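Local structure of core protein VP4 (Bluetongue virus, 2JHP) at residues I81-D86 / D488-P493; A6-T11 / G66-S71; D332-R337 / M369-H374; D314-I319 / V361-V366. The protein caps viral messenger RNA as a multifunctional enzyme of the bluetongue virus inner core, carrying out successive steps of cap synthesis within one chain. All blocks are in the same frame, centred on the assembly; numbering follows the deposited sequence.

Contact 1 of 4, residues I81-D86 / D488-P493; sequences IIKTVD and DLTYDP
The carboxylate of Asp488 turns the edge that carries its two syn lone pairs toward Thr84. OD1 takes the backbone N of Thr84 at 2.9 Å, a nearly straight bond of 169°, while OD2 accepts from Thr84 OG1 at 2.7 Å, so the two-pronged grip fixes the rotation of the acid. The methyl CD1 of Ile81 lies beside the same group, 3.8 Å from Asp488 OD1. In the second carboxylate, that of Asp86, OD2 rests 3.4 Å from Thr490 CG2; Arg63 holds OD1 of this acid in a salt bridge.

Lys83 works between the two acids. Its chain bends at chi2 and again at chi4 (91°), the last turn setting NZ 2.8 Å from Asp488 O, to which it bonds from 42° above that carbonyl plane. NZ also reaches Thr84 O, 2.7 Å away, in the plane and on a lone pair. It forms a salt bridge with Asp86 OD2, whose hydrogen-bond component is weak, and a long one with Asp488 OD1.

The contact joins the short strand 82-84 of the N-terminal region to the loop leading into helix 493-496, where Asp492 is the N-cap and Trp495 belongs to a guanine pocket. With two carbonyl oxygens and two carboxylates around one largely buried ammonium, Lys83 is probably held in its charged form.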
# COMPACT_ATOMS: atom_id res chain seq x y z
N ILE A 81 -4.15 23.70 14.21
CA ILE A 81 -2.92 23.85 13.44
C ILE A 81 -3.19 24.74 12.22
O ILE A 81 -4.34 25.08 11.92
CB ILE A 81 -2.37 22.47 12.95
CG1 ILE A 81 -3.40 21.74 12.08
CG2 ILE A 81 -1.93 21.60 14.13
CD1 ILE A 81 -2.80 20.63 11.23
N ILE A 82 -2.12 25.13 11.53
CA ILE A 82 -2.24 25.76 10.22
C ILE A 82 -2.22 24.62 9.19
O ILE A 82 -1.15 24.14 8.78
CB ILE A 82 -1.13 26.83 9.98
CG1 ILE A 82 -1.23 27.94 11.03
CG2 ILE A 82 -1.25 27.43 8.59
CD1 ILE A 82 -0.08 28.93 11.03
N LYS A 83 -3.41 24.18 8.79
CA LYS A 83 -3.57 22.99 7.96
C LYS A 83 -3.20 23.21 6.51
O LYS A 83 -3.74 24.11 5.87
CB LYS A 83 -5.02 22.48 8.05
CG LYS A 83 -5.35 21.30 7.12
CD LYS A 83 -4.64 20.01 7.54
CE LYS A 83 -4.81 18.91 6.50
NZ LYS A 83 -3.73 18.87 5.47
N THR A 84 -2.29 22.39 5.98
CA THR A 84 -1.94 22.40 4.56
C THR A 84 -3.17 22.04 3.71
O THR A 84 -3.89 21.09 4.01
CB THR A 84 -0.79 21.41 4.24
OG1 THR A 84 0.32 21.67 5.10
CG2 THR A 84 -0.34 21.56 2.79
N VAL A 85 -3.39 22.83 2.65
CA VAL A 85 -4.53 22.65 1.76
C VAL A 85 -4.49 21.31 1.02
O VAL A 85 -3.49 20.98 0.37
CB VAL A 85 -4.66 23.87 0.79
CG1 VAL A 85 -5.36 23.51 -0.48
CG2 VAL A 85 -5.40 25.00 1.47
N ASP A 86 -5.55 20.52 1.17
CA ASP A 86 -5.67 19.20 0.54
C ASP A 86 -5.69 19.28 -0.99
O ASP A 86 -4.93 18.59 -1.66
CB ASP A 86 -6.94 18.47 1.01
CG ASP A 86 -6.84 17.99 2.45
OD1 ASP A 86 -7.91 17.88 3.09
OD2 ASP A 86 -5.72 17.74 2.95
N ASP A 488 -1.39 16.89 10.11
CA ASP A 488 -1.43 17.60 8.83
C ASP A 488 -1.61 16.69 7.58
O ASP A 488 -1.75 17.17 6.44
CB ASP A 488 -0.16 18.44 8.72
CG ASP A 488 -0.28 19.54 7.71
OD1 ASP A 488 -1.26 20.30 7.76
OD2 ASP A 488 0.61 19.65 6.88
N LEU A 489 -1.61 15.38 7.81
CA LEU A 489 -1.83 14.37 6.76
C LEU A 489 -2.93 14.76 5.77
O LEU A 489 -4.08 14.99 6.15
CB LEU A 489 -2.19 13.02 7.39
CG LEU A 489 -2.37 11.86 6.41
CD1 LEU A 489 -1.04 11.47 5.77
CD2 LEU A 489 -2.99 10.65 7.10
N THR A 490 -2.55 14.83 4.50
CA THR A 490 -3.51 15.03 3.43
C THR A 490 -4.06 13.68 3.03
O THR A 490 -3.32 12.79 2.57
CB THR A 490 -2.87 15.76 2.24
OG1 THR A 490 -2.58 17.10 2.64
CG2 THR A 490 -3.80 15.78 1.02
N TYR A 491 -5.36 13.51 3.24
CA TYR A 491 -6.05 12.31 2.84
C TYR A 491 -7.55 12.58 2.70
O TYR A 491 -8.04 13.64 3.08
CB TYR A 491 -5.77 11.16 3.81
CG TYR A 491 -6.52 11.28 5.10
CD1 TYR A 491 -7.57 10.43 5.39
CD2 TYR A 491 -6.19 12.27 6.03
CE1 TYR A 491 -8.27 10.53 6.58
CE2 TYR A 491 -6.88 12.39 7.20
CZ TYR A 491 -7.92 11.52 7.49
OH TYR A 491 -8.61 11.63 8.68
N ASP A 492 -8.25 11.60 2.17
CA ASP A 492 -9.64 11.75 1.82
C ASP A 492 -10.47 10.87 2.75
O ASP A 492 -10.47 9.64 2.63
CB ASP A 492 -9.80 11.43 0.33
CG ASP A 492 -11.24 11.31 -0.12
OD1 ASP A 492 -12.18 11.57 0.66
OD2 ASP A 492 -11.42 10.93 -1.29
N PRO A 493 -11.16 11.50 3.72
CA PRO A 493 -11.95 10.75 4.70
C PRO A 493 -13.02 9.82 4.11
O PRO A 493 -13.22 8.71 4.63
CB PRO A 493 -12.55 11.87 5.57
CG PRO A 493 -11.52 13.00 5.45
CD PRO A 493 -11.16 12.95 4.00

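Contact 2 of 4, residues A6-T11 / G66-S71; sequences AVLYVT and GFIFIS
Val7 sets a methyl over a face of the Phe67 ring, with CG1 3.8 Å from the ring centroid, 17° off the normal and displaced toward the rim. On the same face of the sheet Tyr9 comes to this ring obliquely: its CB is 3.5 Å from Phe67 CD2, and the two ring planes are inclined by 36°. CG of Tyr9 is anti to the backbone N (chi1 171°), which starts the ring on its course between Phe67 and Phe69; its CD2 meets CD2 of Phe69 at 4.0 Å, again at a slant. The phenol OH is bonded to the carbonyl of Gly52.

Strands 7-10 and 67-71 are parallel neighbours in the middle of a five-stranded parallel sheet with helices packed on both faces, an alpha/beta arrangement. Strand 7-10 lies between 48-51 and 67-71, which helix 59-64 connects: a split beta-alpha-beta arrangement. That helix covers Phe67 and Phe69 and ends in a Schellman motif at Gly66, whose O receives Val7 N at 2.6 Å.

On the other face, under helix 99-112, aliphatic groups meet: Ile68 CD1 touches Ala6 CB at 3.8 Å, Ile70 CD1 packs against Leu8 CB at 3.9 Å, and Val10 CG1 leans on Ile70 CB. Backbone bonds from Ile68 N to Val7 O and from Ile70 N to Tyr9 O run between these layers. Where the strands finish, the hydroxyls Thr11 OG1 and Ser71 OG stand 2.8 Å apart, and both are also bonded to the carboxylate of Glu13.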
# COMPACT_ATOMS: atom_id res chain seq x y z
N ALA A 6 -17.66 13.00 1.85
CA ALA A 6 -16.70 14.02 2.22
C ALA A 6 -17.40 15.37 2.28
O ALA A 6 -18.33 15.62 1.49
CB ALA A 6 -15.56 14.06 1.22
N VAL A 7 -17.00 16.21 3.21
CA VAL A 7 -17.44 17.58 3.17
C VAL A 7 -16.37 18.35 2.38
O VAL A 7 -15.23 18.53 2.84
CB VAL A 7 -17.64 18.17 4.60
CG1 VAL A 7 -18.02 19.64 4.54
CG2 VAL A 7 -18.71 17.38 5.35
N LEU A 8 -16.73 18.75 1.16
CA LEU A 8 -15.80 19.42 0.28
C LEU A 8 -15.82 20.89 0.63
O LEU A 8 -16.62 21.68 0.10
CB LEU A 8 -16.16 19.17 -1.19
CG LEU A 8 -16.32 17.73 -1.67
CD1 LEU A 8 -16.75 17.67 -3.16
CD2 LEU A 8 -15.04 16.93 -1.44
N TYR A 9 -14.93 21.25 1.54
CA TYR A 9 -14.88 22.60 2.05
C TYR A 9 -13.98 23.48 1.19
O TYR A 9 -12.81 23.15 0.93
CB TYR A 9 -14.42 22.62 3.51
CG TYR A 9 -14.15 24.02 4.04
CD1 TYR A 9 -15.14 24.74 4.70
CD2 TYR A 9 -12.89 24.61 3.86
CE1 TYR A 9 -14.88 26.02 5.19
CE2 TYR A 9 -12.62 25.89 4.34
CZ TYR A 9 -13.62 26.59 5.01
OH TYR A 9 -13.35 27.85 5.47
N VAL A 10 -14.54 24.61 0.77
CA VAL A 10 -13.80 25.59 -0.02
C VAL A 10 -13.70 26.92 0.71
O VAL A 10 -14.61 27.29 1.47
CB VAL A 10 -14.43 25.79 -1.43
CG1 VAL A 10 -14.53 24.45 -2.15
CG2 VAL A 10 -15.80 26.46 -1.33
N THR A 11 -12.60 27.63 0.50
CA THR A 11 -12.39 28.95 1.09
C THR A 11 -13.17 30.02 0.32
O THR A 11 -13.72 29.75 -0.75
CB THR A 11 -10.89 29.32 1.18
OG1 THR A 11 -10.30 29.32 -0.12
CG2 THR A 11 -10.16 28.34 2.07
N GLY A 66 -15.49 14.48 7.91
CA GLY A 66 -15.21 14.22 6.51
C GLY A 66 -14.74 15.41 5.69
O GLY A 66 -14.87 15.40 4.47
N PHE A 67 -14.17 16.42 6.34
CA PHE A 67 -13.67 17.63 5.66
C PHE A 67 -12.45 17.41 4.76
O PHE A 67 -11.48 16.75 5.14
CB PHE A 67 -13.32 18.71 6.67
CG PHE A 67 -14.44 19.64 6.96
CD1 PHE A 67 -15.58 19.19 7.61
CD2 PHE A 67 -14.36 20.97 6.58
CE1 PHE A 67 -16.64 20.06 7.89
CE2 PHE A 67 -15.41 21.85 6.85
CZ PHE A 67 -16.55 21.39 7.51
N ILE A 68 -12.54 17.98 3.56
CA ILE A 68 -11.42 18.09 2.64
C ILE A 68 -11.30 19.57 2.33
O ILE A 68 -12.30 20.24 2.02
CB ILE A 68 -11.66 17.27 1.35
CG1 ILE A 68 -11.52 15.78 1.66
CG2 ILE A 68 -10.70 17.70 0.21
CD1 ILE A 68 -11.90 14.85 0.46
N PHE A 69 -10.08 20.08 2.42
CA PHE A 69 -9.85 21.52 2.34
C PHE A 69 -9.36 21.90 0.95
O PHE A 69 -8.33 21.43 0.48
CB PHE A 69 -8.88 21.95 3.45
CG PHE A 69 -9.33 21.53 4.83
CD1 PHE A 69 -8.98 20.28 5.33
CD2 PHE A 69 -10.11 22.36 5.61
CE1 PHE A 69 -9.41 19.88 6.61
CE2 PHE A 69 -10.53 21.97 6.88
CZ PHE A 69 -10.18 20.73 7.38
N ILE A 70 -10.16 22.73 0.28
CA ILE A 70 -9.89 23.15 -1.09
C ILE A 70 -9.74 24.67 -1.16
O ILE A 70 -10.60 25.40 -0.66
CB ILE A 70 -11.02 22.71 -2.06
CG1 ILE A 70 -11.26 21.20 -1.98
CG2 ILE A 70 -10.71 23.11 -3.48
CD1 ILE A 70 -12.60 20.83 -1.42
N SER A 71 -8.65 25.15 -1.77
CA SER A 71 -8.41 26.59 -1.91
C SER A 71 -7.40 26.92 -3.00
O SER A 71 -6.70 26.03 -3.49
CB SER A 71 -7.92 27.19 -0.59
OG SER A 71 -7.68 28.59 -0.71

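Contact 3 of 4, residues D332-R337 / M369-H374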
# COMPACT_ATOMS: atom_id res chain seq x y z
N ASP A 332 14.10 -3.79 -32.08
CA ASP A 332 14.98 -4.68 -32.85
C ASP A 332 16.11 -5.31 -32.03
O ASP A 332 16.88 -6.12 -32.56
CB ASP A 332 15.54 -3.98 -34.10
CG ASP A 332 16.19 -2.63 -33.80
OD1 ASP A 332 16.40 -2.26 -32.64
OD2 ASP A 332 16.52 -1.91 -34.76
N MET A 333 16.21 -4.93 -30.76
CA MET A 333 17.27 -5.40 -29.87
C MET A 333 17.02 -6.86 -29.43
O MET A 333 16.23 -7.12 -28.52
CB MET A 333 17.37 -4.45 -28.66
CG MET A 333 18.26 -4.89 -27.50
SD MET A 333 20.03 -4.97 -27.84
CE MET A 333 20.34 -3.47 -28.78
N TYR A 334 17.69 -7.79 -30.09
CA TYR A 334 17.52 -9.22 -29.78
C TYR A 334 18.44 -9.71 -28.69
O TYR A 334 19.32 -10.55 -28.90
CB TYR A 334 17.62 -10.08 -31.03
CG TYR A 334 16.37 -9.99 -31.87
CD1 TYR A 334 16.33 -9.17 -32.99
CD2 TYR A 334 15.23 -10.70 -31.52
CE1 TYR A 334 15.19 -9.06 -33.75
CE2 TYR A 334 14.08 -10.61 -32.27
CZ TYR A 334 14.07 -9.79 -33.39
OH TYR A 334 12.93 -9.70 -34.16
N GLU A 335 18.20 -9.16 -27.51
CA GLU A 335 19.00 -9.42 -26.33
C GLU A 335 18.05 -9.49 -25.13
O GLU A 335 17.14 -8.67 -24.99
CB GLU A 335 20.00 -8.29 -26.15
CG GLU A 335 20.96 -8.45 -25.01
CD GLU A 335 21.94 -7.30 -24.96
OE1 GLU A 335 22.83 -7.25 -25.84
OE2 GLU A 335 21.83 -6.45 -24.05
N LEU A 336 18.26 -10.50 -24.30
CA LEU A 336 17.48 -10.66 -23.08
C LEU A 336 18.42 -10.57 -21.90
O LEU A 336 19.61 -10.27 -22.08
CB LEU A 336 16.78 -12.02 -23.07
CG LEU A 336 15.91 -12.37 -24.29
CD1 LEU A 336 15.57 -13.83 -24.23
CD2 LEU A 336 14.65 -11.53 -24.38
N ARG A 337 17.89 -10.80 -20.71
CA ARG A 337 18.71 -10.91 -19.51
C ARG A 337 18.52 -12.28 -18.88
O ARG A 337 17.42 -12.82 -18.86
CB ARG A 337 18.39 -9.80 -18.51
CG ARG A 337 18.85 -8.42 -18.94
CD ARG A 337 20.36 -8.34 -19.04
NE ARG A 337 20.78 -7.19 -19.83
CZ ARG A 337 22.05 -6.89 -20.11
NH1 ARG A 337 23.04 -7.64 -19.65
NH2 ARG A 337 22.32 -5.82 -20.85
N MET A 369 9.56 -13.17 -27.83
CA MET A 369 9.53 -12.37 -26.62
C MET A 369 9.93 -10.92 -26.91
O MET A 369 9.19 -9.99 -26.56
CB MET A 369 10.41 -12.97 -25.53
CG MET A 369 9.81 -14.18 -24.84
SD MET A 369 10.49 -14.47 -23.20
CE MET A 369 12.07 -15.19 -23.58
N VAL A 370 11.08 -10.74 -27.56
CA VAL A 370 11.56 -9.44 -28.01
C VAL A 370 10.45 -8.71 -28.78
O VAL A 370 10.09 -7.59 -28.44
CB VAL A 370 12.81 -9.58 -28.91
CG1 VAL A 370 13.19 -8.23 -29.56
CG2 VAL A 370 13.98 -10.16 -28.11
N GLU A 371 9.91 -9.36 -29.80
CA GLU A 371 8.87 -8.77 -30.66
C GLU A 371 7.59 -8.41 -29.91
O GLU A 371 6.88 -7.49 -30.31
CB GLU A 371 8.53 -9.73 -31.79
CG GLU A 371 9.73 -10.09 -32.63
CD GLU A 371 9.56 -11.41 -33.36
OE1 GLU A 371 8.41 -11.90 -33.49
OE2 GLU A 371 10.60 -11.96 -33.79
N LEU A 372 7.31 -9.13 -28.83
CA LEU A 372 6.11 -8.88 -28.04
C LEU A 372 6.29 -7.80 -26.98
O LEU A 372 5.35 -7.05 -26.72
CB LEU A 372 5.60 -10.18 -27.37
CG LEU A 372 4.90 -11.26 -28.20
CD1 LEU A 372 4.62 -12.48 -27.34
CD2 LEU A 372 3.61 -10.73 -28.81
N TYR A 373 7.47 -7.71 -26.37
CA TYR A 373 7.64 -6.86 -25.19
C TYR A 373 8.61 -5.68 -25.31
O TYR A 373 8.45 -4.68 -24.60
CB TYR A 373 7.95 -7.72 -23.95
CG TYR A 373 6.97 -8.85 -23.74
CD1 TYR A 373 5.62 -8.59 -23.47
CD2 TYR A 373 7.38 -10.17 -23.84
CE1 TYR A 373 4.71 -9.63 -23.29
CE2 TYR A 373 6.47 -11.22 -23.66
CZ TYR A 373 5.14 -10.95 -23.39
OH TYR A 373 4.27 -12.00 -23.22
N HIS A 374 9.59 -5.77 -26.20
CA HIS A 374 10.55 -4.67 -26.40
C HIS A 374 9.95 -3.46 -27.14
O HIS A 374 8.87 -3.53 -27.74
CB HIS A 374 11.80 -5.17 -27.13
CG HIS A 374 12.73 -5.98 -26.28
ND1 HIS A 374 14.07 -6.13 -26.58
CD2 HIS A 374 12.52 -6.69 -25.14
CE1 HIS A 374 14.64 -6.89 -25.67
NE2 HIS A 374 13.72 -7.25 -24.79
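Tyr334, just before strand 335-341, and Leu336 within it pack on the C-terminal end of helix 363-373; the strand is the antiparallel seventh of a sheet with the 3-2-1-4-5-7-6 order of Rossmann-fold methyltransferases. The short strand and helix segments run almost perpendicular, at 87°, and the side chain of Glu335 is about 8 Å from a bound S-adenosyl-L-homocysteine.

The apolar part centres on Val370. Its CG1 sits over one face of the Tyr334 ring, 4.0 Å from the centroid and offset toward the rim, in a CH-pi contact, and its CG2 is 3.7 Å from Tyr334 CD2. This second methyl also faces Leu336 CD2 at 4.0 Å. Further along, the two side chains of Leu336 and Met369 cross at about a right angle, CD1 of the leucine touching CE of the methionine at 3.8 Å; the methionine chain is bent at chi3 (-77°), which swings CE to that position.

The polar part is lighter. Tyr334 OH donates to Glu371 OE2 over 3.3 Å, meeting it on the anti side, with the ring and carboxylate planes 85° apart. Beyond the helix end His374 turns its imidazole to the strand backbone; its ND1 has a weak hydrogen bond to Asp330 O. Val370 CA lies over one face of that ring, and Glu335 O, which also accepts from Gln326 NE2, sits in plane at its edge, 3.1 Å from His374 CE1.

Contact 4 of 4, residues D314-I319 / V361-V366; sequences DEYHCI and VVSRDV
Tyr316 carries CG between its backbone N and carbonyl carbon (chi1 63°), which starts the ring out across Val361. The valine has an unusual chi1 of 30°, away from a staggered setting, and this places CG1 beneath the ring. The two residues pair in a two-stranded antiparallel sheet, strands 315-320 and 357-362, attached to the methyltransferase fold whose strand 302-308 runs close by; strand 357-362 leads directly into helix 363-373.

Val361 CG1 approaches one face of the tyrosine, 3.7 Å from the ring centroid and 21° off the normal in a CH-pi contact, displaced toward the rim so that CE2 of Tyr316 is nearest at 3.4 Å. The other methyl, CG2, reaches the far end of the ring, 3.6 Å from the phenol OH of Tyr316. Ile309 and Pro310 also pack on this tyrosine, and Tyr160 touches the valine.

In the backbone, Tyr316 and Val361 form a hydrogen-bonded pair: Val361 N gives to Tyr316 O at 3.0 Å, whereas the return bond from Tyr316 N is weak. Glu315 and Val362 are the adjoining non-hydrogen-bonded pair, with Glu315 CA 3.4 Å from Val361 O.

The strand turns into helix at Val362, the N-cap residue, whose carbonyl receives Asp365 N and Val366 N. Ser363, first in the helix, donates its N to Asp314 O at 3.0 Å, coming from above the carbonyl plane. Its hydroxyl is bonded to the carbonyl of Lys313, and OG lies in plane at the edge of the tyrosine ring, 3.6 Å from Tyr316 CE1.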
# COMPACT_ATOMS: atom_id res chain seq x y z
N ASP A 314 19.55 -22.39 -34.14
CA ASP A 314 18.09 -22.43 -33.96
C ASP A 314 17.70 -22.91 -32.57
O ASP A 314 16.65 -22.54 -32.04
CB ASP A 314 17.44 -23.30 -35.04
CG ASP A 314 16.96 -22.49 -36.22
OD1 ASP A 314 16.43 -21.38 -35.98
OD2 ASP A 314 17.13 -22.95 -37.39
N GLU A 315 18.55 -23.76 -32.01
CA GLU A 315 18.47 -24.15 -30.61
C GLU A 315 19.88 -24.17 -30.04
O GLU A 315 20.87 -24.25 -30.78
CB GLU A 315 17.78 -25.50 -30.44
CG GLU A 315 18.61 -26.69 -30.92
CD GLU A 315 18.22 -27.99 -30.23
OE1 GLU A 315 17.32 -27.97 -29.36
OE2 GLU A 315 18.83 -29.03 -30.57
N TYR A 316 19.97 -24.10 -28.71
CA TYR A 316 21.25 -24.00 -28.00
C TYR A 316 21.03 -24.12 -26.50
O TYR A 316 19.90 -24.23 -26.03
CB TYR A 316 21.95 -22.68 -28.34
CG TYR A 316 21.21 -21.42 -27.91
CD1 TYR A 316 20.20 -20.87 -28.72
CD2 TYR A 316 21.52 -20.77 -26.72
CE1 TYR A 316 19.52 -19.70 -28.33
CE2 TYR A 316 20.86 -19.61 -26.33
CZ TYR A 316 19.86 -19.08 -27.14
OH TYR A 316 19.20 -17.93 -26.74
N HIS A 317 22.13 -24.09 -25.75
CA HIS A 317 22.05 -24.27 -24.30
C HIS A 317 22.74 -23.16 -23.51
O HIS A 317 23.62 -22.46 -24.01
CB HIS A 317 22.61 -25.64 -23.90
CG HIS A 317 21.83 -26.79 -24.46
ND1 HIS A 317 20.68 -27.26 -23.86
CD2 HIS A 317 22.03 -27.56 -25.55
CE1 HIS A 317 20.21 -28.28 -24.56
NE2 HIS A 317 21.01 -28.48 -25.59
N CYS A 318 22.31 -23.02 -22.25
CA CYS A 318 22.88 -22.06 -21.33
C CYS A 318 22.56 -22.43 -19.88
O CYS A 318 21.78 -23.35 -19.62
CB CYS A 318 22.33 -20.66 -21.64
SG CYS A 318 20.62 -20.44 -21.20
N ILE A 319 23.17 -21.71 -18.94
CA ILE A 319 22.94 -21.94 -17.52
C ILE A 319 22.05 -20.82 -16.99
O ILE A 319 22.45 -19.65 -16.98
CB ILE A 319 24.27 -22.00 -16.75
CG1 ILE A 319 25.14 -23.14 -17.28
CG2 ILE A 319 24.00 -22.20 -15.27
CD1 ILE A 319 26.62 -22.94 -17.03
N VAL A 361 17.05 -23.81 -25.13
CA VAL A 361 16.28 -22.66 -25.59
C VAL A 361 16.08 -22.64 -27.11
O VAL A 361 17.05 -22.75 -27.87
CB VAL A 361 16.86 -21.31 -25.03
CG1 VAL A 361 18.36 -21.40 -24.80
CG2 VAL A 361 16.51 -20.13 -25.92
N VAL A 362 14.82 -22.54 -27.53
CA VAL A 362 14.49 -22.41 -28.95
C VAL A 362 14.49 -20.93 -29.32
O VAL A 362 13.65 -20.16 -28.83
CB VAL A 362 13.12 -23.03 -29.33
CG1 VAL A 362 13.13 -23.47 -30.80
CG2 VAL A 362 12.76 -24.22 -28.44
N SER A 363 15.43 -20.55 -30.18
CA SER A 363 15.57 -19.18 -30.65
C SER A 363 14.24 -18.52 -30.99
O SER A 363 13.96 -17.42 -30.53
CB SER A 363 16.50 -19.13 -31.87
OG SER A 363 17.79 -19.60 -31.53
N ARG A 364 13.42 -19.23 -31.76
CA ARG A 364 12.12 -18.76 -32.24
C ARG A 364 11.19 -18.21 -31.15
O ARG A 364 10.50 -17.20 -31.36
CB ARG A 364 11.42 -19.89 -33.00
CG ARG A 364 9.92 -19.70 -33.20
CD ARG A 364 9.21 -21.03 -33.49
NE ARG A 364 9.62 -21.63 -34.76
CZ ARG A 364 10.51 -22.61 -34.89
NH1 ARG A 364 11.11 -23.14 -33.82
NH2 ARG A 364 10.80 -23.08 -36.10
N ASP A 365 11.15 -18.88 -29.99
CA ASP A 365 10.24 -18.49 -28.91
C ASP A 365 10.85 -17.37 -28.09
O ASP A 365 10.15 -16.57 -27.44
CB ASP A 365 9.93 -19.70 -28.03
CG ASP A 365 9.21 -20.79 -28.79
OD1 ASP A 365 8.07 -20.56 -29.26
OD2 ASP A 365 9.79 -21.89 -28.91
N VAL A 366 12.18 -17.34 -28.11
CA VAL A 366 12.95 -16.29 -27.47
C VAL A 366 13.04 -15.08 -28.42
O VAL A 366 13.33 -13.96 -28.01
CB VAL A 366 14.30 -16.88 -26.99
CG1 VAL A 366 15.49 -16.08 -27.47
CG2 VAL A 366 14.31 -17.04 -25.46

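From the N terminus, contact 2 closes first, bringing 66-71 beside 6-11 in the N-terminal parallel sheet. Contact 1 opens shortly afterwards at 81-86 and closes only at 488-493, spanning most of the chain and returning the later loop to the N-terminal region; its Asp86 OD1 lies 3.2 Å from Phe69 N of contact 2. Contacts 4 and 3 fall within this long excursion, their centres about 56 and 46 Å from that of contact 1. They cross: 314-319 and 332-337 come first, then 361-366 and 369-374, both using helix 363-373, which ties the two-stranded sheet to strand 335-341. Leu336 CD1 meets Val366 CG2 at 3.7 Å.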